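Local coordinates for protein CT296 (Chlamydia trachomatis, PDB 3QH6) that is of unknown function but resembles Fe(II) 2-oxoglutarate-dependent enzymes in its fold, which is consistent with a role involving iron, at residues Gln69-Val72 against Lys73-Leu77; Gly25-Val29 against Ser30-Gln34. All coordinates share one frame; numbering follows the deposited sequence.

Contact 1 (Gln69-Val72 against Lys73-Leu77); sequences QMIV and KRVRL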
ATOM      1  N   GLN A  69       3.613  -8.344   6.180  1.00 20.93           N
ATOM      2  CA  GLN A  69       4.685  -8.704   5.266  1.00 20.09           C
ATOM      3  C   GLN A  69       4.185  -9.772   4.327  1.00 18.44           C
ATOM      4  O   GLN A  69       4.708  -9.916   3.260  1.00 19.53           O
ATOM      5  CB  GLN A  69       5.950  -9.196   5.997  1.00 24.80           C
ATOM      6  CG  GLN A  69       6.818  -8.073   6.609  1.00 28.69           C
ATOM      7  CD  GLN A  69       7.745  -7.372   5.593  1.00 26.57           C
ATOM      8  OE1 GLN A  69       7.435  -7.248   4.398  1.00 31.93           O
ATOM      9  NE2 GLN A  69       8.877  -6.880   6.087  1.00 24.92           N
ATOM     10  N   MET A  70       3.223 -10.580   4.752  1.00 16.61           N
ATOM     11  CA  MET A  70       2.718 -11.642   3.858  1.00 17.02           C
ATOM     12  C   MET A  70       2.045 -11.032   2.637  1.00 22.87           C
ATOM     13  O   MET A  70       2.243 -11.494   1.522  1.00 24.39           O
ATOM     14  CB  MET A  70       1.768 -12.571   4.584  1.00 21.84           C
ATOM     15  CG  MET A  70       2.511 -13.596   5.433  1.00 24.93           C
ATOM     16  SD  MET A  70       1.353 -14.469   6.475  1.00 28.62           S
ATOM     17  CE  MET A  70       0.471 -15.421   5.210  1.00 30.70           C
ATOM     18  N   ILE A  71       1.276  -9.973   2.852  1.00 23.11           N
ATOM     19  CA  ILE A  71       0.667  -9.266   1.721  1.00 15.08           C
ATOM     20  C   ILE A  71       1.750  -8.613   0.869  1.00 16.43           C
ATOM     21  O   ILE A  71       1.714  -8.676  -0.351  1.00 18.87           O
ATOM     22  CB  ILE A  71      -0.348  -8.233   2.189  1.00 27.59           C
ATOM     23  CG1 ILE A  71      -1.609  -8.953   2.681  1.00 27.40           C
ATOM     24  CG2 ILE A  71      -0.691  -7.267   1.028  1.00 35.36           C
ATOM     25  CD1 ILE A  71      -2.780  -8.039   2.967  1.00 29.15           C
ATOM     26  N   VAL A  72       2.724  -7.985   1.518  1.00 16.30           N
ATOM     27  CA  VAL A  72       3.784  -7.286   0.769  1.00 17.04           C
ATOM     28  C   VAL A  72       4.484  -8.297  -0.131  1.00 20.17           C
ATOM     29  O   VAL A  72       4.688  -8.071  -1.330  1.00 18.01           O
ATOM     30  CB  VAL A  72       4.822  -6.653   1.740  1.00 16.50           C
ATOM     31  CG1 VAL A  72       6.092  -6.269   0.988  1.00 18.20           C
ATOM     32  CG2 VAL A  72       4.214  -5.481   2.462  1.00 21.02           C
ATOM     33  N   LYS A  73       4.828  -9.441   0.444  1.00 18.16           N
ATOM     34  CA  LYS A  73       5.607 -10.445  -0.283  1.00 17.25           C
ATOM     35  C   LYS A  73       4.787 -11.231  -1.315  1.00 20.81           C
ATOM     36  O   LYS A  73       5.283 -11.551  -2.386  1.00 17.63           O
ATOM     37  CB  LYS A  73       6.197 -11.447   0.708  1.00 21.46           C
ATOM     38  CG  LYS A  73       7.186 -10.828   1.713  1.00 36.79           C
ATOM     39  CD  LYS A  73       8.440 -10.362   1.007  1.00 41.56           C
ATOM     40  CE  LYS A  73       9.594 -10.215   1.973  1.00 54.73           C
ATOM     41  NZ  LYS A  73       9.523  -8.939   2.708  1.00 59.42           N
ATOM     42  N   ARG A  74       3.565 -11.590  -0.973  1.00 17.55           N
ATOM     43  CA  ARG A  74       2.792 -12.453  -1.861  1.00 16.62           C
ATOM     44  C   ARG A  74       2.146 -11.655  -2.971  1.00 23.16           C
ATOM     45  O   ARG A  74       1.793 -12.216  -4.008  1.00 20.51           O
ATOM     46  CB  ARG A  74       1.725 -13.231  -1.095  1.00 18.59           C
ATOM     47  CG  ARG A  74       2.306 -14.170  -0.021  1.00 23.40           C
ATOM     48  CD  ARG A  74       1.199 -14.802   0.809  1.00 23.48           C
ATOM     49  NE  ARG A  74       0.383 -15.704  -0.013  1.00 20.99           N
ATOM     50  CZ  ARG A  74      -0.886 -15.995   0.221  1.00 32.55           C
ATOM     51  NH1 ARG A  74      -1.518 -15.422   1.228  1.00 26.80           N
ATOM     52  NH2 ARG A  74      -1.522 -16.866  -0.565  1.00 31.06           N
ATOM     53  N   VAL A  75       1.979 -10.356  -2.764  1.00 15.31           N
ATOM     54  CA  VAL A  75       1.474  -9.501  -3.852  1.00 21.57           C
ATOM     55  C   VAL A  75       2.661  -8.853  -4.584  1.00 27.39           C
ATOM     56  O   VAL A  75       2.487  -8.250  -5.628  1.00 25.09           O
ATOM     57  CB  VAL A  75       0.466  -8.469  -3.313  1.00 24.37           C
ATOM     58  CG1 VAL A  75      -0.082  -7.604  -4.430  1.00 27.76           C
ATOM     59  CG2 VAL A  75      -0.682  -9.220  -2.621  1.00 24.93           C
ATOM     60  N   ARG A  76       3.871  -9.029  -4.041  1.00 16.36           N
ATOM     61  CA  ARG A  76       5.116  -8.499  -4.636  1.00 22.92           C
ATOM     62  C   ARG A  76       5.151  -6.973  -4.687  1.00 26.91           C
ATOM     63  O   ARG A  76       5.758  -6.386  -5.592  1.00 19.11           O
ATOM     64  CB  ARG A  76       5.375  -9.075  -6.039  1.00 16.89           C
ATOM     65  CG  ARG A  76       5.289 -10.589  -6.073  1.00 20.88           C
ATOM     66  CD  ARG A  76       5.553 -11.130  -7.460  1.00 22.91           C
ATOM     67  NE  ARG A  76       6.926 -10.940  -7.907  1.00 28.26           N
ATOM     68  CZ  ARG A  76       7.338  -9.988  -8.750  1.00 38.88           C
ATOM     69  NH1 ARG A  76       6.485  -9.101  -9.248  1.00 30.33           N
ATOM     70  NH2 ARG A  76       8.623  -9.926  -9.102  1.00 22.39           N
ATOM     71  N   LEU A  77       4.517  -6.339  -3.707  1.00 19.43           N
ATOM     72  CA  LEU A  77       4.534  -4.887  -3.589  1.00 15.83           C
ATOM     73  C   LEU A  77       5.949  -4.318  -3.535  1.00 21.21           C
ATOM     74  O   LEU A  77       6.182  -3.229  -4.045  1.00 23.08           O
ATOM     75  CB  LEU A  77       3.798  -4.429  -2.319  1.00 22.29           C
ATOM     76  CG  LEU A  77       2.313  -4.773  -2.271  1.00 20.67           C
ATOM     77  CD1 LEU A  77       1.655  -4.149  -1.050  1.00 22.08           C
ATOM     78  CD2 LEU A  77       1.609  -4.304  -3.570  1.00 27.21           C
TER

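Contact 2 (Gly25-Val29 against Ser30-Gln34); sequences GLAPV and SDCKQ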
ATOM      1  N   GLY A  25      -7.941  -3.671  -7.408  1.00 27.24           N
ATOM      2  CA  GLY A  25      -7.645  -5.081  -7.161  1.00 34.58           C
ATOM      3  C   GLY A  25      -6.162  -5.411  -7.048  1.00 27.49           C
ATOM      4  O   GLY A  25      -5.697  -6.431  -7.551  1.00 28.99           O
ATOM      5  N   LEU A  26      -5.409  -4.547  -6.384  1.00 25.66           N
ATOM      6  CA  LEU A  26      -3.973  -4.753  -6.224  1.00 31.18           C
ATOM      7  C   LEU A  26      -3.692  -5.969  -5.338  1.00 38.05           C
ATOM      8  O   LEU A  26      -2.807  -6.767  -5.631  1.00 41.01           O
ATOM      9  CB  LEU A  26      -3.330  -3.494  -5.632  1.00 23.80           C
ATOM     10  CG  LEU A  26      -1.803  -3.455  -5.486  1.00 31.15           C
ATOM     11  CD1 LEU A  26      -1.124  -3.673  -6.828  1.00 31.96           C
ATOM     12  CD2 LEU A  26      -1.362  -2.124  -4.888  1.00 27.82           C
ATOM     13  N   ALA A  27      -4.459  -6.098  -4.257  1.00 25.76           N
ATOM     14  CA  ALA A  27      -4.272  -7.156  -3.275  1.00 20.64           C
ATOM     15  C   ALA A  27      -5.603  -7.895  -3.096  1.00 28.59           C
ATOM     16  O   ALA A  27      -6.654  -7.258  -3.180  1.00 29.61           O
ATOM     17  CB  ALA A  27      -3.817  -6.558  -1.961  1.00 20.03           C
ATOM     18  N   PRO A  28      -5.559  -9.228  -2.857  1.00 28.43           N
ATOM     19  CA  PRO A  28      -6.786 -10.018  -2.696  1.00 37.95           C
ATOM     20  C   PRO A  28      -7.643  -9.456  -1.583  1.00 36.64           C
ATOM     21  O   PRO A  28      -7.149  -9.212  -0.488  1.00 31.61           O
ATOM     22  CB  PRO A  28      -6.270 -11.408  -2.306  1.00 40.10           C
ATOM     23  CG  PRO A  28      -4.863 -11.464  -2.793  1.00 32.90           C
ATOM     24  CD  PRO A  28      -4.354 -10.051  -2.639  1.00 22.58           C
ATOM     25  N   VAL A  29      -8.920  -9.259  -1.864  1.00 37.39           N
ATOM     26  CA  VAL A  29      -9.819  -8.632  -0.906  1.00 37.31           C
ATOM     27  C   VAL A  29      -9.941  -9.413   0.403  1.00 39.63           C
ATOM     28  O   VAL A  29     -10.113  -8.814   1.461  1.00 43.60           O
ATOM     29  CB  VAL A  29     -11.210  -8.416  -1.536  1.00 40.42           C
ATOM     30  CG1 VAL A  29     -12.277  -8.195  -0.450  1.00 37.55           C
ATOM     31  CG2 VAL A  29     -11.156  -7.259  -2.525  1.00 36.21           C
ATOM     32  N   SER A  30      -9.847 -10.747   0.338  1.00 40.76           N
ATOM     33  CA  SER A  30      -9.972 -11.596   1.525  1.00 34.95           C
ATOM     34  C   SER A  30      -8.765 -11.482   2.449  1.00 37.56           C
ATOM     35  O   SER A  30      -8.902 -11.500   3.667  1.00 35.31           O
ATOM     36  CB  SER A  30     -10.179 -13.058   1.119  1.00 44.71           C
ATOM     37  OG  SER A  30      -9.267 -13.433   0.099  1.00 60.89           O
ATOM     38  N   ASP A  31      -7.578 -11.371   1.866  1.00 39.56           N
ATOM     39  CA  ASP A  31      -6.381 -11.092   2.648  1.00 31.87           C
ATOM     40  C   ASP A  31      -6.447  -9.720   3.326  1.00 28.03           C
ATOM     41  O   ASP A  31      -5.989  -9.576   4.456  1.00 28.42           O
ATOM     42  CB  ASP A  31      -5.129 -11.160   1.772  1.00 33.08           C
ATOM     43  CG  ASP A  31      -4.810 -12.582   1.334  1.00 49.91           C
ATOM     44  OD1 ASP A  31      -5.292 -13.534   2.001  1.00 50.62           O
ATOM     45  OD2 ASP A  31      -4.080 -12.742   0.329  1.00 51.56           O
ATOM     46  N   CYS A  32      -7.003  -8.724   2.648  1.00 22.78           N
ATOM     47  CA  CYS A  32      -7.138  -7.401   3.284  1.00 32.15           C
ATOM     48  C   CYS A  32      -8.096  -7.390   4.478  1.00 32.80           C
ATOM     49  O   CYS A  32      -7.758  -6.857   5.525  1.00 26.79           O
ATOM     50  CB  CYS A  32      -7.547  -6.330   2.281  1.00 29.98           C
ATOM     51  SG  CYS A  32      -6.309  -6.088   1.035  1.00 28.13           S
ATOM     52  N   LYS A  33      -9.286  -7.963   4.326  1.00 33.68           N
ATOM     53  CA  LYS A  33     -10.251  -8.042   5.436  1.00 35.87           C
ATOM     54  C   LYS A  33      -9.735  -8.854   6.630  1.00 29.31           C
ATOM     55  O   LYS A  33     -10.011  -8.515   7.785  1.00 38.16           O
ATOM     56  CB  LYS A  33     -11.563  -8.682   4.963  1.00 48.33           C
ATOM     57  CG  LYS A  33     -12.182  -8.032   3.740  1.00 60.16           C
ATOM     58  CD  LYS A  33     -12.615  -6.597   4.003  1.00 68.24           C
ATOM     59  CE  LYS A  33     -13.529  -6.099   2.894  1.00 68.24           C
ATOM     60  NZ  LYS A  33     -14.817  -6.829   2.881  1.00 67.51           N
ATOM     61  N   GLN A  34      -9.009  -9.938   6.362  1.00 30.78           N
ATOM     62  CA  GLN A  34      -8.436 -10.738   7.434  1.00 37.33           C
ATOM     63  C   GLN A  34      -7.444  -9.898   8.239  1.00 33.25           C
ATOM     64  O   GLN A  34      -7.522  -9.848   9.455  1.00 37.62           O
ATOM     65  CB  GLN A  34      -7.773 -12.016   6.891  1.00 42.99           C
TER

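Contact 1 (Gln69-Val72 against Lys73-Leu77)
Ile-71 and Val-75 lie side by side one helical turn apart, their CG2 methyls 4.1 Å from each other and both side chains leaving the helix in the same direction. In Ile-71 this methyl stands anti to the backbone N (chi1 -73° for the CG1 branch), which leaves CG1 and CD1 to run on toward helix 29-42, where Ile-71 packs on Asp-31 and Leu-35. Leu-77 closes the packed side: its CD1 comes within 4.4 Å of Ile-71 CG2, while its CB approaches Val-72 CG1. Val-72 and Leu-77, on either side of the helix end, also rest on Phe-150 of strand 145-151. The helix ends here in a Schellman motif. Arg-76, with a positive phi of 64°, is the C-prime residue; Leu-77 N reaches back to Val-72 O at 2.9 Å, lying in the carbonyl plane, and a weaker bond joins Arg-76 N to Lys-73 O. Before that turn the bonds are ordinary helical ones, such as Arg-74 N to Met-70 O. The chain then turns straight into helix 77-85. On the solvent side the packing is far looser. Lys-73, bent at chi2 and again at chi4, folds back along the helix until NZ makes a weak 3.2 Å hydrogen bond to Gln-69 OE1, the two side chains crossing at a slant. The side chains of Met-70 and Arg-74 meet still more lightly, CB of the methionine 4.4 Å from CD of the arginine, with Met-70 CE lying obliquely to the guanidinium group.

Contact 2 (Gly25-Val29 against Ser30-Gln34)
Val-29 opens helix 29-42 and lies alongside Lys-33, one turn further on, both side chains pointing the same way. The lysine can be followed outward. Its CB stands 3.8 Å from Val-29 O, and CG drops closer, 3.2 Å from that same oxygen, because chi1 of -53° puts it anti to its own carbonyl carbon, on the side of its backbone N. CD draws off from the carbonyl as the chain bends at chi2, and CE then passes 4.1 Å from Val-29 CG1, a plain methylene-to-methyl contact. The last bend, at chi4, leaves Lys-33 NZ beside the same methyl, 4.4 Å from Val-29 CG1. Beneath this exposed pair, Lys-33 N donates to Val-29 O in a nearly straight bond, with an N-H...O angle of 170°.

The buried side belongs to Cys-32. Cys-32 SG lies 3.9 Å from Ala-27 CB, an apolar contact that ties the first turn to the loop entering it; Ala-27 is itself held by backbone hydrogen bonding to Gly-123. A third flank, turned to helix 66-75, carries Pro-28 and Asp-31. Cys-32 N donates to Pro-28 O at 3.2 Å, in the carbonyl plane. The proline ring meets Asp-31 at a slant: Asp-31 OD2 comes 3.5 Å from Pro-28 CG and a little farther from CB, so the carboxylate brushes the ring by one oxygen. That OD2 also makes a weak, long ion pair with Arg-74 of helix 66-75. With an extended backbone at Pro-28, the chain passes from the loop after strand 20-23 into the first helical turn, and Pro-28 occupies the N-cap position of helix 29-42.

How the contacts relate
The two contacts sit at opposite kinds of helix end: contact 2 at the start of helix 29-42, contact 1 at the close of helix 66-75. Both are partly buried, but contact 1 has the larger apolar side, set against strand 145-151 and against helix 29-42 with its entry loop; in contact 2 the buried residues are Ala-27 and Cys-32, with Pro-28 and Asp-31 partly covered. Their centres are about 11 Å apart. Val-75 CG2, 3.8 Å from Pro-28 CD, joins helix 66-75 to the loop; Ile-71 CD1, 3.9 Å from Asp-31 O, joins the two helices. Each has an outer lysine, hydrogen-bonded weakly to glutamine in contact 1 but laid along valine in contact 2.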